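Local coordinates for protein Pre-mRNA-splicing factor SAD1 (Saccharomyces cerevisiae, PDB 4MSX) that promotes assembly of newly made U4 snRNA into the U4/U6 snRNP and is required for pre-mRNA splicing, although its deubiquitinase-like fold is catalytically inactive, at residues A[173-187]-A[233-247]. Numbering follows the deposited sequence.
Sequences DLSNRTYLNGFIGFT and KIWSPKLFKHHLSVD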
ATOM      1  N   ASP A 173     -19.650  -4.716   2.310  1.00 38.58           N
ATOM      2  CA  ASP A 173     -19.048  -5.699   3.186  1.00 37.25           C
ATOM      3  C   ASP A 173     -20.191  -6.453   3.910  1.00 45.99           C
ATOM      4  O   ASP A 173     -21.364  -6.233   3.609  1.00 42.08           O
ATOM      5  CB  ASP A 173     -18.014  -5.089   4.153  1.00 33.42           C
ATOM      6  CG  ASP A 173     -18.630  -4.210   5.246  1.00 40.21           C
ATOM      7  OD1 ASP A 173     -19.869  -4.100   5.327  1.00 43.33           O
ATOM      8  OD2 ASP A 173     -17.842  -3.628   6.052  1.00 41.65           O
ATOM      9  N   LEU A 174     -19.864  -7.319   4.858  1.00 39.69           N
ATOM     10  CA  LEU A 174     -20.913  -8.154   5.487  1.00 42.73           C
ATOM     11  C   LEU A 174     -21.878  -7.347   6.351  1.00 45.42           C
ATOM     12  O   LEU A 174     -22.991  -7.795   6.631  1.00 52.37           O
ATOM     13  CB  LEU A 174     -20.290  -9.227   6.358  1.00 36.67           C
ATOM     14  CG  LEU A 174     -19.655 -10.389   5.649  1.00 43.76           C
ATOM     15  CD1 LEU A 174     -19.175 -11.329   6.742  1.00 49.28           C
ATOM     16  CD2 LEU A 174     -20.647 -11.071   4.725  1.00 52.33           C
ATOM     17  N   SER A 175     -21.455  -6.172   6.786  1.00 45.17           N
ATOM     18  CA  SER A 175     -22.333  -5.293   7.534  1.00 45.20           C
ATOM     19  C   SER A 175     -23.086  -4.357   6.608  1.00 50.37           C
ATOM     20  O   SER A 175     -23.674  -3.386   7.070  1.00 53.16           O
ATOM     21  CB  SER A 175     -21.527  -4.443   8.499  1.00 48.79           C
ATOM     22  OG  SER A 175     -20.852  -5.257   9.429  1.00 56.93           O
ATOM     23  N   ASN A 176     -23.038  -4.636   5.310  1.00 47.75           N
ATOM     24  CA  ASN A 176     -23.591  -3.731   4.302  1.00 60.83           C
ATOM     25  C   ASN A 176     -23.031  -2.300   4.313  1.00 53.59           C
ATOM     26  O   ASN A 176     -23.712  -1.383   3.883  1.00 58.42           O
ATOM     27  CB  ASN A 176     -25.116  -3.695   4.409  1.00 64.29           C
ATOM     28  CG  ASN A 176     -25.749  -4.972   3.883  1.00 68.42           C
ATOM     29  OD1 ASN A 176     -25.492  -5.376   2.743  1.00 78.99           O
ATOM     30  ND2 ASN A 176     -26.548  -5.638   4.720  1.00 70.77           N
ATOM     31  N   ARG A 177     -21.806  -2.098   4.799  1.00 48.25           N
ATOM     32  CA  ARG A 177     -21.125  -0.819   4.567  1.00 48.29           C
ATOM     33  C   ARG A 177     -20.549  -0.812   3.134  1.00 56.27           C
ATOM     34  O   ARG A 177     -19.883  -1.768   2.730  1.00 42.99           O
ATOM     35  CB  ARG A 177     -20.036  -0.602   5.597  1.00 49.52           C
ATOM     36  CG  ARG A 177     -20.580  -0.478   7.018  1.00 55.65           C
ATOM     37  CD  ARG A 177     -19.453  -0.484   8.048  1.00 54.67           C
ATOM     38  NE  ARG A 177     -18.836  -1.805   8.134  1.00 58.84           N
ATOM     39  CZ  ARG A 177     -17.967  -2.177   9.073  1.00 57.28           C
ATOM     40  NH1 ARG A 177     -17.585  -1.322  10.023  1.00 65.07           N
ATOM     41  NH2 ARG A 177     -17.470  -3.409   9.056  1.00 50.27           N
ATOM     42  N   THR A 178     -20.835   0.226   2.339  1.00 50.05           N
ATOM     43  CA  THR A 178     -20.396   0.211   0.934  1.00 47.38           C
ATOM     44  C   THR A 178     -18.942   0.700   0.870  1.00 42.35           C
ATOM     45  O   THR A 178     -18.510   1.436   1.756  1.00 43.41           O
ATOM     46  CB  THR A 178     -21.321   1.090   0.029  1.00 53.59           C
ATOM     47  OG1 THR A 178     -20.991   0.904  -1.366  1.00 56.70           O
ATOM     48  CG2 THR A 178     -21.182   2.545   0.413  1.00 43.62           C
ATOM     49  N   TYR A 179     -18.185   0.281  -0.154  1.00 36.14           N
ATOM     50  CA  TYR A 179     -16.823   0.782  -0.321  1.00 38.36           C
ATOM     51  C   TYR A 179     -16.510   0.626  -1.784  1.00 34.33           C
ATOM     52  O   TYR A 179     -17.174  -0.154  -2.480  1.00 35.42           O
ATOM     53  CB  TYR A 179     -15.797   0.013   0.527  1.00 32.90           C
ATOM     54  CG  TYR A 179     -15.654  -1.461   0.155  1.00 29.18           C
ATOM     55  CD1 TYR A 179     -16.536  -2.415   0.656  1.00 33.06           C
ATOM     56  CD2 TYR A 179     -14.617  -1.899  -0.692  1.00 29.36           C
ATOM     57  CE1 TYR A 179     -16.384  -3.775   0.339  1.00 34.09           C
ATOM     58  CE2 TYR A 179     -14.471  -3.243  -1.027  1.00 30.52           C
ATOM     59  CZ  TYR A 179     -15.352  -4.176  -0.487  1.00 30.97           C
ATOM     60  OH  TYR A 179     -15.219  -5.486  -0.831  1.00 30.92           O
ATOM     61  N   LEU A 180     -15.536   1.399  -2.275  1.00 32.92           N
ATOM     62  CA  LEU A 180     -15.075   1.258  -3.645  1.00 27.54           C
ATOM     63  C   LEU A 180     -13.853   0.346  -3.596  1.00 28.99           C
ATOM     64  O   LEU A 180     -12.878   0.695  -2.912  1.00 29.00           O
ATOM     65  CB  LEU A 180     -14.717   2.690  -4.180  1.00 31.97           C
ATOM     66  CG  LEU A 180     -14.253   2.846  -5.621  1.00 35.98           C
ATOM     67  CD1 LEU A 180     -15.381   2.445  -6.572  1.00 37.29           C
ATOM     68  CD2 LEU A 180     -13.803   4.327  -5.913  1.00 31.95           C
ATOM     69  N   ASN A 181     -13.853  -0.790  -4.299  1.00 28.69           N
ATOM     70  CA  ASN A 181     -12.799  -1.781  -4.052  1.00 27.74           C
ATOM     71  C   ASN A 181     -11.452  -1.210  -4.542  1.00 31.09           C
ATOM     72  O   ASN A 181     -11.422  -0.458  -5.516  1.00 29.77           O
ATOM     73  CB  ASN A 181     -13.084  -3.176  -4.632  1.00 27.55           C
ATOM     74  CG  ASN A 181     -12.980  -3.254  -6.175  1.00 32.42           C
ATOM     75  OD1 ASN A 181     -13.620  -2.484  -6.893  1.00 33.54           O
ATOM     76  ND2 ASN A 181     -12.151  -4.155  -6.670  1.00 30.45           N
ATOM     77  N   GLY A 182     -10.381  -1.506  -3.806  1.00 29.19           N
ATOM     78  CA  GLY A 182      -9.063  -0.895  -4.039  1.00 23.01           C
ATOM     79  C   GLY A 182      -8.892   0.409  -3.277  1.00 25.92           C
ATOM     80  O   GLY A 182      -7.757   0.810  -3.006  1.00 27.29           O
ATOM     81  N   PHE A 183      -9.982   1.077  -2.936  1.00 25.61           N
ATOM     82  CA  PHE A 183      -9.899   2.406  -2.301  1.00 26.96           C
ATOM     83  C   PHE A 183     -10.336   2.315  -0.834  1.00 30.39           C
ATOM     84  O   PHE A 183     -11.320   2.942  -0.422  1.00 30.73           O
ATOM     85  CB  PHE A 183     -10.773   3.424  -3.077  1.00 30.32           C
ATOM     86  CG  PHE A 183     -10.235   3.725  -4.435  1.00 32.26           C
ATOM     87  CD1 PHE A 183     -10.366   2.788  -5.478  1.00 29.83           C
ATOM     88  CD2 PHE A 183      -9.580   4.920  -4.679  1.00 30.31           C
ATOM     89  CE1 PHE A 183      -9.863   3.029  -6.736  1.00 29.69           C
ATOM     90  CE2 PHE A 183      -9.076   5.201  -5.905  1.00 28.70           C
ATOM     91  CZ  PHE A 183      -9.216   4.224  -6.974  1.00 27.46           C
ATOM     92  N   ILE A 184      -9.645   1.488  -0.056  1.00 26.83           N
ATOM     93  CA  ILE A 184     -10.055   1.220   1.312  0.57 30.70           C
ATOM     94  C   ILE A 184      -8.939   1.628   2.280  1.00 31.88           C
ATOM     95  O   ILE A 184      -7.791   1.793   1.872  1.00 28.80           O
ATOM     96  CB  ILE A 184     -10.378  -0.269   1.534  0.57 34.32           C
ATOM     97  CG1 ILE A 184      -9.157  -1.132   1.224  0.57 32.52           C
ATOM     98  CG2 ILE A 184     -11.562  -0.715   0.661  0.57 34.49           C
ATOM     99  CD1 ILE A 184      -9.379  -2.584   1.510  0.57 33.89           C
ATOM    100  N   GLY A 185      -9.313   1.778   3.547  1.00 30.97           N
ATOM    101  CA  GLY A 185      -8.404   2.144   4.595  1.00 32.64           C
ATOM    102  C   GLY A 185      -8.019   0.965   5.476  1.00 28.23           C
ATOM    103  O   GLY A 185      -8.319  -0.247   5.186  1.00 28.22           O
ATOM    104  N   PHE A 186      -7.326   1.337   6.560  1.00 25.02           N
ATOM    105  CA  PHE A 186      -6.566   0.392   7.340  1.00 28.61           C
ATOM    106  C   PHE A 186      -6.692   0.802   8.807  1.00 30.49           C
ATOM    107  O   PHE A 186      -6.718   2.013   9.130  1.00 27.73           O
ATOM    108  CB  PHE A 186      -5.065   0.435   6.996  1.00 26.67           C
ATOM    109  CG  PHE A 186      -4.726   0.025   5.568  1.00 27.37           C
ATOM    110  CD1 PHE A 186      -4.814   0.962   4.544  1.00 30.89           C
ATOM    111  CD2 PHE A 186      -4.296  -1.268   5.290  1.00 23.86           C
ATOM    112  CE1 PHE A 186      -4.518   0.631   3.230  1.00 31.56           C
ATOM    113  CE2 PHE A 186      -3.980  -1.634   3.949  1.00 27.51           C
ATOM    114  CZ  PHE A 186      -4.078  -0.660   2.936  1.00 29.12           C
ATOM    115  N   THR A 187      -6.732  -0.203   9.678  1.00 27.05           N
ATOM    116  CA  THR A 187      -6.683   0.068  11.113  1.00 26.58           C
ATOM    117  C   THR A 187      -5.258   0.415  11.568  1.00 28.31           C
ATOM    118  O   THR A 187      -4.264   0.128  10.883  1.00 28.22           O
ATOM    119  CB  THR A 187      -7.273  -1.156  11.886  1.00 33.50           C
ATOM    120  OG1 THR A 187      -6.689  -2.359  11.379  1.00 30.12           O
ATOM    121  CG2 THR A 187      -8.793  -1.239  11.647  1.00 35.28           C
ATOM    122  N   LYS A 233      -5.723  -8.430  -1.168  1.00 24.42           N
ATOM    123  CA  LYS A 233      -6.810  -8.004  -0.296  1.00 19.75           C
ATOM    124  C   LYS A 233      -7.191  -6.581  -0.521  1.00 23.34           C
ATOM    125  O   LYS A 233      -8.370  -6.239  -0.376  1.00 25.17           O
ATOM    126  CB  LYS A 233      -6.390  -8.171   1.210  1.00 23.51           C
ATOM    127  CG  LYS A 233      -6.333  -9.670   1.583  1.00 28.08           C
ATOM    128  CD  LYS A 233      -5.699  -9.880   3.004  1.00 28.27           C
ATOM    129  CE  LYS A 233      -5.849 -11.372   3.404  1.00 29.77           C
ATOM    130  NZ  LYS A 233      -5.123 -11.557   4.780  1.00 37.57           N
ATOM    131  N   ILE A 234      -6.194  -5.704  -0.800  1.00 20.80           N
ATOM    132  CA  ILE A 234      -6.534  -4.279  -1.005  1.00 24.43           C
ATOM    133  C   ILE A 234      -7.596  -4.136  -2.111  1.00 24.81           C
ATOM    134  O   ILE A 234      -8.470  -3.243  -2.061  1.00 24.74           O
ATOM    135  CB  ILE A 234      -5.249  -3.499  -1.350  1.00 26.02           C
ATOM    136  CG1 ILE A 234      -4.460  -3.273  -0.024  1.00 24.61           C
ATOM    137  CG2 ILE A 234      -5.556  -2.167  -2.117  1.00 23.45           C
ATOM    138  CD1 ILE A 234      -3.003  -2.809  -0.302  1.00 26.89           C
ATOM    139  N   TRP A 235      -7.524  -5.030  -3.098  1.00 22.87           N
ATOM    140  CA  TRP A 235      -8.455  -4.941  -4.255  1.00 25.29           C
ATOM    141  C   TRP A 235      -9.705  -5.830  -4.094  1.00 29.47           C
ATOM    142  O   TRP A 235     -10.557  -5.880  -4.983  1.00 25.36           O
ATOM    143  CB  TRP A 235      -7.713  -5.262  -5.579  1.00 26.90           C
ATOM    144  CG  TRP A 235      -6.936  -4.019  -5.957  1.00 25.52           C
ATOM    145  CD1 TRP A 235      -5.609  -3.742  -5.700  1.00 24.44           C
ATOM    146  CD2 TRP A 235      -7.481  -2.872  -6.582  1.00 23.50           C
ATOM    147  NE1 TRP A 235      -5.296  -2.448  -6.182  1.00 23.06           N
ATOM    148  CE2 TRP A 235      -6.446  -1.904  -6.701  1.00 24.40           C
ATOM    149  CE3 TRP A 235      -8.762  -2.560  -7.075  1.00 25.75           C
ATOM    150  CZ2 TRP A 235      -6.668  -0.624  -7.313  1.00 26.59           C
ATOM    151  CZ3 TRP A 235      -8.987  -1.322  -7.654  1.00 25.23           C
ATOM    152  CH2 TRP A 235      -7.937  -0.363  -7.791  1.00 28.48           C
ATOM    153  N   SER A 236      -9.829  -6.544  -2.964  1.00 26.02           N
ATOM    154  CA  SER A 236     -10.905  -7.517  -2.896  1.00 27.03           C
ATOM    155  C   SER A 236     -12.271  -6.860  -2.986  1.00 24.33           C
ATOM    156  O   SER A 236     -12.570  -5.919  -2.237  1.00 29.01           O
ATOM    157  CB  SER A 236     -10.827  -8.339  -1.588  1.00 30.54           C
ATOM    158  OG  SER A 236     -12.065  -9.018  -1.456  1.00 27.31           O
ATOM    159  N   PRO A 237     -13.124  -7.339  -3.909  1.00 27.58           N
ATOM    160  CA  PRO A 237     -14.499  -6.816  -3.984  1.00 30.11           C
ATOM    161  C   PRO A 237     -15.482  -7.566  -3.042  1.00 37.53           C
ATOM    162  O   PRO A 237     -16.682  -7.305  -3.107  1.00 33.01           O
ATOM    163  CB  PRO A 237     -14.907  -7.084  -5.467  1.00 28.82           C
ATOM    164  CG  PRO A 237     -14.210  -8.366  -5.805  1.00 30.04           C
ATOM    165  CD  PRO A 237     -12.843  -8.317  -4.973  1.00 26.84           C
ATOM    166  N   LYS A 238     -14.977  -8.468  -2.205  1.00 29.31           N
ATOM    167  CA  LYS A 238     -15.840  -9.244  -1.287  1.00 31.44           C
ATOM    168  C   LYS A 238     -15.353  -9.247   0.184  1.00 31.57           C
ATOM    169  O   LYS A 238     -15.505 -10.239   0.911  1.00 33.28           O
ATOM    170  CB  LYS A 238     -15.895 -10.696  -1.799  1.00 34.86           C
ATOM    171  CG  LYS A 238     -16.661 -10.817  -3.122  1.00 43.62           C
ATOM    172  CD  LYS A 238     -16.190 -12.012  -4.002  1.00 45.16           C
ATOM    173  CE  LYS A 238     -16.105 -13.345  -3.307  1.00 55.22           C
ATOM    174  NZ  LYS A 238     -15.997 -14.504  -4.292  1.00 71.14           N
ATOM    175  N   LEU A 239     -14.746  -8.153   0.619  1.00 28.70           N
ATOM    176  CA  LEU A 239     -14.227  -8.084   1.990  1.00 30.81           C
ATOM    177  C   LEU A 239     -15.336  -8.320   3.017  1.00 32.38           C
ATOM    178  O   LEU A 239     -16.422  -7.796   2.868  1.00 30.76           O
ATOM    179  CB  LEU A 239     -13.659  -6.669   2.235  1.00 30.47           C
ATOM    180  CG  LEU A 239     -12.373  -6.359   1.454  1.00 30.54           C
ATOM    181  CD1 LEU A 239     -11.977  -4.870   1.641  1.00 27.96           C
ATOM    182  CD2 LEU A 239     -11.245  -7.278   1.931  1.00 38.03           C
ATOM    183  N   PHE A 240     -15.033  -8.998   4.123  1.00 29.31           N
ATOM    184  CA  PHE A 240     -16.034  -9.123   5.186  1.00 33.68           C
ATOM    185  C   PHE A 240     -16.243  -7.809   5.904  1.00 38.03           C
ATOM    186  O   PHE A 240     -17.361  -7.470   6.273  1.00 36.25           O
ATOM    187  CB  PHE A 240     -15.618 -10.233   6.153  1.00 33.20           C
ATOM    188  CG  PHE A 240     -15.743 -11.632   5.550  1.00 30.14           C
ATOM    189  CD1 PHE A 240     -16.312 -11.824   4.291  1.00 37.14           C
ATOM    190  CD2 PHE A 240     -15.274 -12.753   6.257  1.00 35.09           C
ATOM    191  CE1 PHE A 240     -16.419 -13.117   3.724  1.00 37.05           C
ATOM    192  CE2 PHE A 240     -15.374 -14.048   5.706  1.00 34.33           C
ATOM    193  CZ  PHE A 240     -15.943 -14.239   4.453  1.00 35.16           C
ATOM    194  N   LYS A 241     -15.159  -7.054   6.087  1.00 29.17           N
ATOM    195  CA  LYS A 241     -15.280  -5.697   6.590  1.00 33.80           C
ATOM    196  C   LYS A 241     -14.418  -4.778   5.713  1.00 30.14           C
ATOM    197  O   LYS A 241     -13.354  -5.172   5.251  1.00 29.86           O
ATOM    198  CB  LYS A 241     -14.846  -5.593   8.056  1.00 39.63           C
ATOM    199  CG  LYS A 241     -13.451  -6.090   8.321  1.00 42.27           C
ATOM    200  CD  LYS A 241     -13.233  -6.254   9.862  1.00 54.92           C
ATOM    201  CE  LYS A 241     -11.790  -6.648  10.198  1.00 55.40           C
ATOM    202  NZ  LYS A 241     -11.385  -7.952   9.546  1.00 59.77           N
ATOM    203  N   HIS A 242     -14.880  -3.556   5.531  1.00 30.40           N
ATOM    204  CA  HIS A 242     -14.350  -2.716   4.477  1.00 31.60           C
ATOM    205  C   HIS A 242     -13.014  -1.993   4.840  1.00 34.81           C
ATOM    206  O   HIS A 242     -12.784  -0.863   4.405  1.00 38.46           O
ATOM    207  CB  HIS A 242     -15.414  -1.682   4.056  1.00 34.82           C
ATOM    208  CG  HIS A 242     -15.684  -0.653   5.103  1.00 46.10           C
ATOM    209  ND1 HIS A 242     -15.531  -0.910   6.451  1.00 49.73           N
ATOM    210  CD2 HIS A 242     -16.066   0.642   5.010  1.00 45.77           C
ATOM    211  CE1 HIS A 242     -15.824   0.178   7.143  1.00 53.46           C
ATOM    212  NE2 HIS A 242     -16.148   1.134   6.290  1.00 48.81           N
ATOM    213  N   HIS A 243     -12.142  -2.655   5.582  1.00 32.78           N
ATOM    214  CA  HIS A 243     -10.806  -2.122   5.934  1.00 31.12           C
ATOM    215  C   HIS A 243      -9.870  -3.258   6.278  1.00 33.83           C
ATOM    216  O   HIS A 243     -10.310  -4.393   6.495  1.00 33.93           O
ATOM    217  CB  HIS A 243     -10.853  -1.138   7.115  1.00 33.28           C
ATOM    218  CG  HIS A 243     -11.664  -1.612   8.276  1.00 44.93           C
ATOM    219  ND1 HIS A 243     -11.154  -2.436   9.257  1.00 47.20           N
ATOM    220  CD2 HIS A 243     -12.940  -1.345   8.635  1.00 46.84           C
ATOM    221  CE1 HIS A 243     -12.085  -2.663  10.167  1.00 41.97           C
ATOM    222  NE2 HIS A 243     -13.180  -2.022   9.807  1.00 47.79           N
ATOM    223  N   LEU A 244      -8.579  -3.000   6.236  1.00 25.32           N
ATOM    224  CA  LEU A 244      -7.626  -4.077   6.383  1.00 27.04           C
ATOM    225  C   LEU A 244      -6.720  -3.775   7.557  1.00 26.60           C
ATOM    226  O   LEU A 244      -6.620  -2.621   7.955  1.00 28.10           O
ATOM    227  CB  LEU A 244      -6.748  -4.201   5.137  1.00 25.89           C
ATOM    228  CG  LEU A 244      -7.538  -4.559   3.879  1.00 30.88           C
ATOM    229  CD1 LEU A 244      -6.562  -4.481   2.715  1.00 35.19           C
ATOM    230  CD2 LEU A 244      -8.136  -5.994   4.085  1.00 33.58           C
ATOM    231  N   SER A 245      -6.034  -4.799   8.056  1.00 27.03           N
ATOM    232  CA  SER A 245      -4.957  -4.551   9.019  1.00 27.34           C
ATOM    233  C   SER A 245      -3.686  -5.007   8.340  1.00 28.13           C
ATOM    234  O   SER A 245      -3.663  -6.125   7.826  1.00 30.70           O
ATOM    235  CB  SER A 245      -5.162  -5.359  10.335  1.00 31.13           C
ATOM    236  OG  SER A 245      -3.956  -5.277  11.116  1.00 32.00           O
ATOM    237  N   VAL A 246      -2.613  -4.202   8.351  1.00 24.59           N
ATOM    238  CA  VAL A 246      -1.331  -4.775   7.933  1.00 23.47           C
ATOM    239  C   VAL A 246      -0.251  -4.742   9.033  1.00 22.19           C
ATOM    240  O   VAL A 246       0.941  -4.827   8.735  1.00 26.53           O
ATOM    241  CB  VAL A 246      -0.803  -4.081   6.640  1.00 29.98           C
ATOM    242  CG1 VAL A 246      -1.750  -4.417   5.435  1.00 29.16           C
ATOM    243  CG2 VAL A 246      -0.685  -2.552   6.888  1.00 28.05           C
ATOM    244  N   ASP A 247      -0.696  -4.684  10.289  1.00 27.79           N
ATOM    245  CA  ASP A 247       0.226  -4.666  11.454  1.00 29.35           C
ATOM    246  C   ASP A 247       1.171  -5.857  11.386  1.00 31.67           C
ATOM    247  O   ASP A 247       2.385  -5.704  11.512  1.00 26.39           O
ATOM    248  CB  ASP A 247      -0.536  -4.734  12.780  1.00 32.45           C
ATOM    249  CG  ASP A 247      -1.376  -3.540  13.035  1.00 33.27           C
ATOM    250  OD1 ASP A 247      -1.750  -2.789  12.089  1.00 32.00           O
ATOM    251  OD2 ASP A 247      -1.677  -3.285  14.210  1.00 34.29           O
TER
HETATM  252  O   HOH W   1     -18.344  -6.010   8.399  1.00 46.10           O
HETATM  253  O   HOH W   2     -11.165  -3.518  -1.711  1.00 25.60           O
HETATM  254  O   HOH W   3     -12.194   1.650   4.272  1.00 37.22           O
HETATM  255  O   HOH W   4      -2.563  -1.756   9.766  1.00 26.06           O
HETATM  256  O   HOH W   5      -4.534  -3.033  12.722  1.00 38.09           O
HETATM  257  O   HOH W   6      -8.775  -4.253  10.223  1.00 47.91           O
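D173 OD2 is gripped by three N-H groups: a weak bond from the backbone N of H242 (3.0 Å) and, from R177, NE in a salt bridge on the syn lone pair plus a weaker NH2 bond. The guanidinium has H242 CE1 against one face, the two planes 33° apart, while R177 CD sits over the imidazole in a CH-pi contact. F240 O accepts from L174 N (2.9 Å) and from a water that also binds S175 OG and R177 NH2, while L174 CD1 makes an off-centre CH-pi contact with the F240 ring.

Y179 CG sits between the backbone N and the carbonyl carbon (chi1 63°), sending OH into the 236-239 loop, where it donates to S236 O (3.0 Å) and accepts from L239 N (3.1 Å). A phenylalanine here would probably leave S236 O and L239 N without this shared mate and the loop less fixed. N181 ND2 makes a nearly straight bond to W235 O (2.9 Å), while N181 OD1 accepts from R169 N. G182 CA makes a CH-pi contact over the face of the W235 six-membered ring, 3.5 Å from its centroid, where any side chain would clash. In one conformer, I184 CD1 meets L239 CD1 tip to tip.

A short parallel bridge, L244 N to G185 O and T187 N to L244 O, joins strands 185-186 and 243-244. The contact closes a mostly helical excursion of the USP fold: F186 stacks on H196 of helix 189-203, W235 NE1 reaches S203 O, Y179 pairs with strand 170-172, and F240 packs on helix 146-155.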